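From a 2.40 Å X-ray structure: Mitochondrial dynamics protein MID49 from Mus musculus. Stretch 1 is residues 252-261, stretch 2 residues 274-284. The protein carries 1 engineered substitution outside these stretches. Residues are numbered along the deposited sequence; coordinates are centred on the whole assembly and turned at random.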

ATOM      1  N   HIS A 252      -0.409   1.285  -9.283  1.00 52.97           N
ATOM      2  CA  HIS A 252      -0.476   1.585 -10.710  1.00 38.19           C
ATOM      3  C   HIS A 252      -1.790   1.157 -11.317  1.00 42.04           C
ATOM      4  O   HIS A 252      -2.451   1.937 -12.040  1.00 37.68           O
ATOM      5  N   LEU A 253      -2.137  -0.106 -11.057  1.00 38.50           N
ATOM      6  CA  LEU A 253      -3.282  -0.730 -11.701  1.00 42.01           C
ATOM      7  C   LEU A 253      -4.577  -0.205 -11.077  1.00 46.78           C
ATOM      8  O   LEU A 253      -5.635  -0.204 -11.715  1.00 49.04           O
ATOM      9  N   THR A 254      -4.489   0.264  -9.838  1.00 46.05           N
ATOM     10  CA  THR A 254      -5.619   0.938  -9.207  1.00 43.68           C
ATOM     11  C   THR A 254      -6.064   2.129 -10.043  1.00 49.18           C
ATOM     12  O   THR A 254      -7.260   2.379 -10.249  1.00 51.69           O
ATOM     13  N   GLN A 255      -5.072   2.864 -10.525  1.00 51.60           N
ATOM     14  CA  GLN A 255      -5.316   4.059 -11.315  1.00 54.63           C
ATOM     15  C   GLN A 255      -6.066   3.696 -12.591  1.00 52.35           C
ATOM     16  O   GLN A 255      -6.956   4.425 -13.042  1.00 45.60           O
ATOM     17  N   VAL A 256      -5.681   2.556 -13.164  1.00 50.96           N
ATOM     18  CA  VAL A 256      -6.311   2.052 -14.375  1.00 46.21           C
ATOM     19  C   VAL A 256      -7.757   1.742 -14.114  1.00 42.57           C
ATOM     20  O   VAL A 256      -8.610   2.112 -14.901  1.00 37.17           O
ATOM     21  N   VAL A 257      -8.033   1.039 -13.019  1.00 40.08           N
ATOM     22  CA  VAL A 257      -9.406   0.639 -12.711  1.00 47.54           C
ATOM     23  C   VAL A 257     -10.266   1.820 -12.245  1.00 53.66           C
ATOM     24  O   VAL A 257     -11.461   1.869 -12.525  1.00 57.05           O
ATOM     25  N   LEU A 258      -9.663   2.787 -11.561  1.00 52.23           N
ATOM     26  CA  LEU A 258     -10.407   3.999 -11.223  1.00 48.57           C
ATOM     27  C   LEU A 258     -10.808   4.757 -12.489  1.00 42.14           C
ATOM     28  O   LEU A 258     -11.897   5.284 -12.572  1.00 45.81           O
ATOM     29  N   HIS A 259      -9.927   4.800 -13.478  1.00 44.45           N
ATOM     30  CA  HIS A 259     -10.219   5.494 -14.719  1.00 48.89           C
ATOM     31  C   HIS A 259     -11.374   4.850 -15.478  1.00 54.04           C
ATOM     32  O   HIS A 259     -12.318   5.529 -15.872  1.00 48.37           O
ATOM     33  N   LEU A 260     -11.305   3.539 -15.678  1.00 64.55           N
ATOM     34  CA  LEU A 260     -12.379   2.826 -16.365  1.00 65.64           C
ATOM     35  C   LEU A 260     -13.588   2.752 -15.455  1.00 74.06           C
ATOM     36  O   LEU A 260     -14.710   3.020 -15.886  1.00 79.19           O
ATOM     37  N   GLY A 261     -13.333   2.439 -14.181  1.00 71.65           N
ATOM     38  CA  GLY A 261     -14.389   2.223 -13.204  1.00 77.69           C
ATOM     39  C   GLY A 261     -15.259   3.434 -12.953  1.00 88.01           C
ATOM     40  O   GLY A 261     -16.456   3.286 -12.658  1.00 59.52           O
ATOM     41  N   GLU A 274     -13.965  -7.799 -21.380  1.00 55.79           N
ATOM     42  CA  GLU A 274     -13.856  -6.538 -22.099  1.00 59.52           C
ATOM     43  C   GLU A 274     -13.234  -5.432 -21.244  1.00 57.95           C
ATOM     44  O   GLU A 274     -12.407  -4.664 -21.736  1.00 66.04           O
ATOM     45  N   ARG A 275     -13.597  -5.381 -19.964  1.00 56.03           N
ATOM     46  CA  ARG A 275     -13.014  -4.402 -19.046  1.00 57.94           C
ATOM     47  C   ARG A 275     -11.527  -4.635 -18.886  1.00 49.32           C
ATOM     48  O   ARG A 275     -10.728  -3.687 -18.757  1.00 45.14           O
ATOM     49  N   PHE A 276     -11.179  -5.914 -18.882  1.00 49.93           N
ATOM     50  CA  PHE A 276      -9.800  -6.351 -18.802  1.00 50.65           C
ATOM     51  C   PHE A 276      -9.016  -5.888 -20.022  1.00 49.54           C
ATOM     52  O   PHE A 276      -7.936  -5.328 -19.879  1.00 47.22           O
ATOM     53  N   LEU A 277      -9.565  -6.092 -21.219  1.00 47.07           N
ATOM     54  CA  LEU A 277      -8.836  -5.723 -22.425  1.00 49.89           C
ATOM     55  C   LEU A 277      -8.723  -4.200 -22.487  1.00 56.30           C
ATOM     56  O   LEU A 277      -7.654  -3.653 -22.776  1.00 62.84           O
ATOM     57  N   GLN A 278      -9.812  -3.526 -22.141  1.00 50.80           N
ATOM     58  CA  GLN A 278      -9.816  -2.072 -22.059  1.00 55.19           C
ATOM     59  C   GLN A 278      -8.737  -1.527 -21.115  1.00 51.90           C
ATOM     60  O   GLN A 278      -8.158  -0.480 -21.393  1.00 53.13           O
ATOM     61  N   ALA A 279      -8.508  -2.209 -19.992  1.00 39.15           N
ATOM     62  CA  ALA A 279      -7.418  -1.856 -19.075  1.00 47.07           C
ATOM     63  C   ALA A 279      -6.042  -1.983 -19.723  1.00 48.47           C
ATOM     64  O   ALA A 279      -5.193  -1.114 -19.553  1.00 55.05           O
ATOM     65  N   LEU A 280      -5.809  -3.072 -20.443  1.00 44.23           N
ATOM     66  CA  LEU A 280      -4.523  -3.252 -21.093  1.00 46.15           C
ATOM     67  C   LEU A 280      -4.336  -2.137 -22.112  1.00 51.58           C
ATOM     68  O   LEU A 280      -3.227  -1.641 -22.313  1.00 50.15           O
ATOM     69  N   GLU A 281      -5.430  -1.787 -22.781  1.00 50.94           N
ATOM     70  CA  GLU A 281      -5.416  -0.741 -23.778  1.00 44.14           C
ATOM     71  C   GLU A 281      -5.019   0.585 -23.175  1.00 47.66           C
ATOM     72  O   GLU A 281      -4.208   1.328 -23.739  1.00 47.98           O
ATOM     73  N   PHE A 282      -5.608   0.873 -22.023  1.00 44.10           N
ATOM     74  CA  PHE A 282      -5.353   2.115 -21.337  1.00 47.03           C
ATOM     75  C   PHE A 282      -3.899   2.142 -20.873  1.00 48.79           C
ATOM     76  O   PHE A 282      -3.211   3.164 -21.002  1.00 50.17           O
ATOM     77  N   LEU A 283      -3.423   1.003 -20.377  1.00 40.15           N
ATOM     78  CA  LEU A 283      -2.047   0.907 -19.901  1.00 38.02           C
ATOM     79  C   LEU A 283      -1.075   1.199 -21.041  1.00 49.51           C
ATOM     80  O   LEU A 283      -0.172   2.039 -20.895  1.00 49.68           O
ATOM     81  N   VAL A 284      -1.298   0.555 -22.191  1.00 45.46           N
ATOM     82  CA  VAL A 284      -0.426   0.720 -23.344  1.00 43.76           C
ATOM     83  C   VAL A 284      -0.411   2.174 -23.826  1.00 49.88           C
ATOM     84  O   VAL A 284       0.639   2.710 -24.184  1.00 53.42           O
TER

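Residues 252-261 and 274-284 are both helical, and their axes cross at 116° with a closest approach of 9.9 Å. The backbones come nearest at Val256 and Ala279, whose CA atoms lie 6.2 Å apart. No hydrogen bond joins the two stretches, so the contact rests on apolar and aromatic packing.

Val256 (t) points toward the second helix and reaches it with both methyls: CG1 lies 3.6 Å from Ala279 CB and 4.0 Å from Phe282 CD2, while CG2 lies 3.8 Å from Leu283 CG. Leu260 (m, t) also points in. Leu260 CD1 sits 3.5 Å from Arg275 O and 3.9 Å from Ala279 CB, packing against the backbone as well as the side chains of the partner helix. Leu253 (m, t) starts sideways, but its end comes nearer, bringing CD2 to 3.7 Å from Leu283 CD1.

The aromatic contact is an offset stack between His259 and Phe282, both with t chi1. Their ring centroids are 4.1 Å apart and the planes incline by 23°, with His259 CE1 3.3 Å from Phe282 CE1.

Polar side chains contribute little across the contact. Gln278 (t, t) points toward the first helix, its NE2 3.6 Å from Leu260 CD2. Within the second helix and away from the first, Arg275 NH2 and Glu274 OE1 form a long salt bridge of 3.9 Å.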

ATOM      1  CB  HIS A 252       0.634   0.877 -11.460  1.00 40.33           C
ATOM      2  CG  HIS A 252       1.999   1.278 -11.029  1.00 37.78           C
ATOM      3  ND1 HIS A 252       2.631   0.699  -9.949  1.00 45.02           N
ATOM      4  CD2 HIS A 252       2.858   2.199 -11.526  1.00 37.81           C
ATOM      5  CE1 HIS A 252       3.820   1.257  -9.793  1.00 50.11           C
ATOM      6  NE2 HIS A 252       3.981   2.170 -10.733  1.00 46.27           N
ATOM      7  CB  LEU A 253      -3.171  -2.266 -11.609  1.00 42.91           C
ATOM      8  CG  LEU A 253      -1.887  -2.824 -12.250  1.00 42.82           C
ATOM      9  CD1 LEU A 253      -1.532  -4.209 -11.714  1.00 33.80           C
ATOM     10  CD2 LEU A 253      -2.010  -2.850 -13.776  1.00 35.76           C
ATOM     11  CB  THR A 254      -5.246   1.422  -7.803  1.00 47.33           C
ATOM     12  OG1 THR A 254      -5.039   0.285  -6.955  1.00 47.14           O
ATOM     13  CG2 THR A 254      -6.333   2.363  -7.215  1.00 47.27           C
ATOM     14  CB  GLN A 255      -3.983   4.744 -11.638  1.00 51.52           C
ATOM     15  CG  GLN A 255      -3.499   5.761 -10.620  1.00 50.93           C
ATOM     16  CD  GLN A 255      -4.054   5.576  -9.226  1.00 51.22           C
ATOM     17  OE1 GLN A 255      -5.107   6.105  -8.900  1.00 53.49           O
ATOM     18  NE2 GLN A 255      -3.326   4.866  -8.385  1.00 50.16           N
ATOM     19  CB  VAL A 256      -5.648   0.785 -14.904  1.00 46.12           C
ATOM     20  CG1 VAL A 256      -6.402   0.319 -16.135  1.00 49.87           C
ATOM     21  CG2 VAL A 256      -4.173   1.045 -15.244  1.00 42.84           C
ATOM     22  CB  VAL A 257      -9.437  -0.491 -11.669  1.00 50.40           C
ATOM     23  CG1 VAL A 257     -10.904  -0.819 -11.256  1.00 42.75           C
ATOM     24  CG2 VAL A 257      -8.743  -1.722 -12.247  1.00 42.54           C
ATOM     25  CB  LEU A 258      -9.599   4.900 -10.285  1.00 48.24           C
ATOM     26  CG  LEU A 258      -9.628   4.398  -8.832  1.00 47.56           C
ATOM     27  CD1 LEU A 258      -8.651   5.139  -7.945  1.00 42.36           C
ATOM     28  CD2 LEU A 258     -11.045   4.484  -8.259  1.00 52.62           C
ATOM     29  CB  HIS A 259      -8.971   5.537 -15.602  1.00 56.75           C
ATOM     30  CG  HIS A 259      -9.162   6.290 -16.880  1.00 62.63           C
ATOM     31  ND1 HIS A 259      -9.509   5.674 -18.066  1.00 63.79           N
ATOM     32  CD2 HIS A 259      -9.063   7.611 -17.159  1.00 64.60           C
ATOM     33  CE1 HIS A 259      -9.611   6.582 -19.018  1.00 60.93           C
ATOM     34  NE2 HIS A 259      -9.341   7.765 -18.496  1.00 63.93           N
ATOM     35  CB  LEU A 260     -11.955   1.404 -16.755  1.00 57.37           C
ATOM     36  CG  LEU A 260     -10.642   1.164 -17.501  1.00 54.05           C
ATOM     37  CD1 LEU A 260     -10.523  -0.279 -17.925  1.00 53.47           C
ATOM     38  CD2 LEU A 260     -10.551   2.063 -18.699  1.00 61.51           C
ATOM     39  CB  GLU A 274     -15.229  -6.092 -22.580  1.00 67.14           C
ATOM     40  CG  GLU A 274     -15.551  -6.454 -24.002  1.00 80.68           C
ATOM     41  CD  GLU A 274     -17.022  -6.303 -24.278  1.00 95.05           C
ATOM     42  OE1 GLU A 274     -17.628  -5.366 -23.712  1.00 94.90           O
ATOM     43  OE2 GLU A 274     -17.570  -7.119 -25.049  1.00105.67           O
ATOM     44  CB  ARG A 275     -13.695  -4.463 -17.680  1.00 48.26           C
ATOM     45  CG  ARG A 275     -15.115  -3.951 -17.694  1.00 47.30           C
ATOM     46  CD  ARG A 275     -15.250  -2.630 -18.452  1.00 49.00           C
ATOM     47  NE  ARG A 275     -16.528  -2.606 -19.158  1.00 65.95           N
ATOM     48  CZ  ARG A 275     -16.673  -2.626 -20.478  1.00 67.54           C
ATOM     49  NH1 ARG A 275     -15.615  -2.596 -21.272  1.00 60.49           N
ATOM     50  NH2 ARG A 275     -17.891  -2.627 -21.003  1.00 79.13           N
ATOM     51  CB  PHE A 276      -9.735  -7.869 -18.677  1.00 49.98           C
ATOM     52  CG  PHE A 276      -8.338  -8.422 -18.651  1.00 46.72           C
ATOM     53  CD1 PHE A 276      -7.656  -8.563 -17.459  1.00 45.10           C
ATOM     54  CD2 PHE A 276      -7.719  -8.828 -19.813  1.00 49.57           C
ATOM     55  CE1 PHE A 276      -6.367  -9.089 -17.436  1.00 45.84           C
ATOM     56  CE2 PHE A 276      -6.432  -9.344 -19.797  1.00 46.66           C
ATOM     57  CZ  PHE A 276      -5.760  -9.475 -18.620  1.00 42.52           C
ATOM     58  CB  LEU A 277      -9.516  -6.269 -23.683  1.00 55.33           C
ATOM     59  CG  LEU A 277      -9.591  -7.802 -23.752  1.00 64.89           C
ATOM     60  CD1 LEU A 277     -10.301  -8.321 -25.015  1.00 67.42           C
ATOM     61  CD2 LEU A 277      -8.236  -8.452 -23.568  1.00 58.77           C
ATOM     62  CB  GLN A 278     -11.178  -1.568 -21.600  1.00 53.03           C
ATOM     63  CG  GLN A 278     -11.452  -0.166 -22.033  1.00 59.26           C
ATOM     64  CD  GLN A 278     -12.703   0.380 -21.410  1.00 69.48           C
ATOM     65  OE1 GLN A 278     -13.535  -0.375 -20.913  1.00 72.70           O
ATOM     66  NE2 GLN A 278     -12.865   1.700 -21.463  1.00 72.92           N
ATOM     67  CB  ALA A 279      -7.466  -2.712 -17.834  1.00 34.10           C
ATOM     68  CB  LEU A 280      -4.412  -4.612 -21.778  1.00 51.53           C
ATOM     69  CG  LEU A 280      -4.468  -5.889 -20.940  1.00 52.54           C
ATOM     70  CD1 LEU A 280      -3.886  -7.029 -21.747  1.00 49.53           C
ATOM     71  CD2 LEU A 280      -3.775  -5.761 -19.606  1.00 50.41           C
ATOM     72  CB  GLU A 281      -6.789  -0.601 -24.424  1.00 45.15           C
ATOM     73  CG  GLU A 281      -6.978  -1.485 -25.635  1.00 56.91           C
ATOM     74  CD  GLU A 281      -8.393  -1.448 -26.188  1.00 68.47           C
ATOM     75  OE1 GLU A 281      -9.186  -0.555 -25.791  1.00 67.98           O
ATOM     76  OE2 GLU A 281      -8.711  -2.318 -27.026  1.00 71.05           O
ATOM     77  CB  PHE A 282      -6.319   2.286 -20.160  1.00 45.49           C
ATOM     78  CG  PHE A 282      -6.115   3.559 -19.412  1.00 45.44           C
ATOM     79  CD1 PHE A 282      -6.595   4.750 -19.922  1.00 49.28           C
ATOM     80  CD2 PHE A 282      -5.414   3.578 -18.218  1.00 47.14           C
ATOM     81  CE1 PHE A 282      -6.381   5.933 -19.258  1.00 47.92           C
ATOM     82  CE2 PHE A 282      -5.209   4.767 -17.544  1.00 50.14           C
ATOM     83  CZ  PHE A 282      -5.692   5.944 -18.073  1.00 50.33           C
ATOM     84  CB  LEU A 283      -1.784  -0.475 -19.309  1.00 37.05           C
ATOM     85  CG  LEU A 283      -1.981  -0.621 -17.808  1.00 40.19           C
ATOM     86  CD1 LEU A 283      -2.119  -2.084 -17.411  1.00 43.56           C
ATOM     87  CD2 LEU A 283      -0.805  -0.026 -17.094  1.00 41.91           C
ATOM     88  CB  VAL A 284      -0.858  -0.215 -24.506  1.00 45.72           C
ATOM     89  CG1 VAL A 284      -0.340   0.284 -25.845  1.00 51.65           C
ATOM     90  CG2 VAL A 284      -0.365  -1.644 -24.267  1.00 45.80           C
TER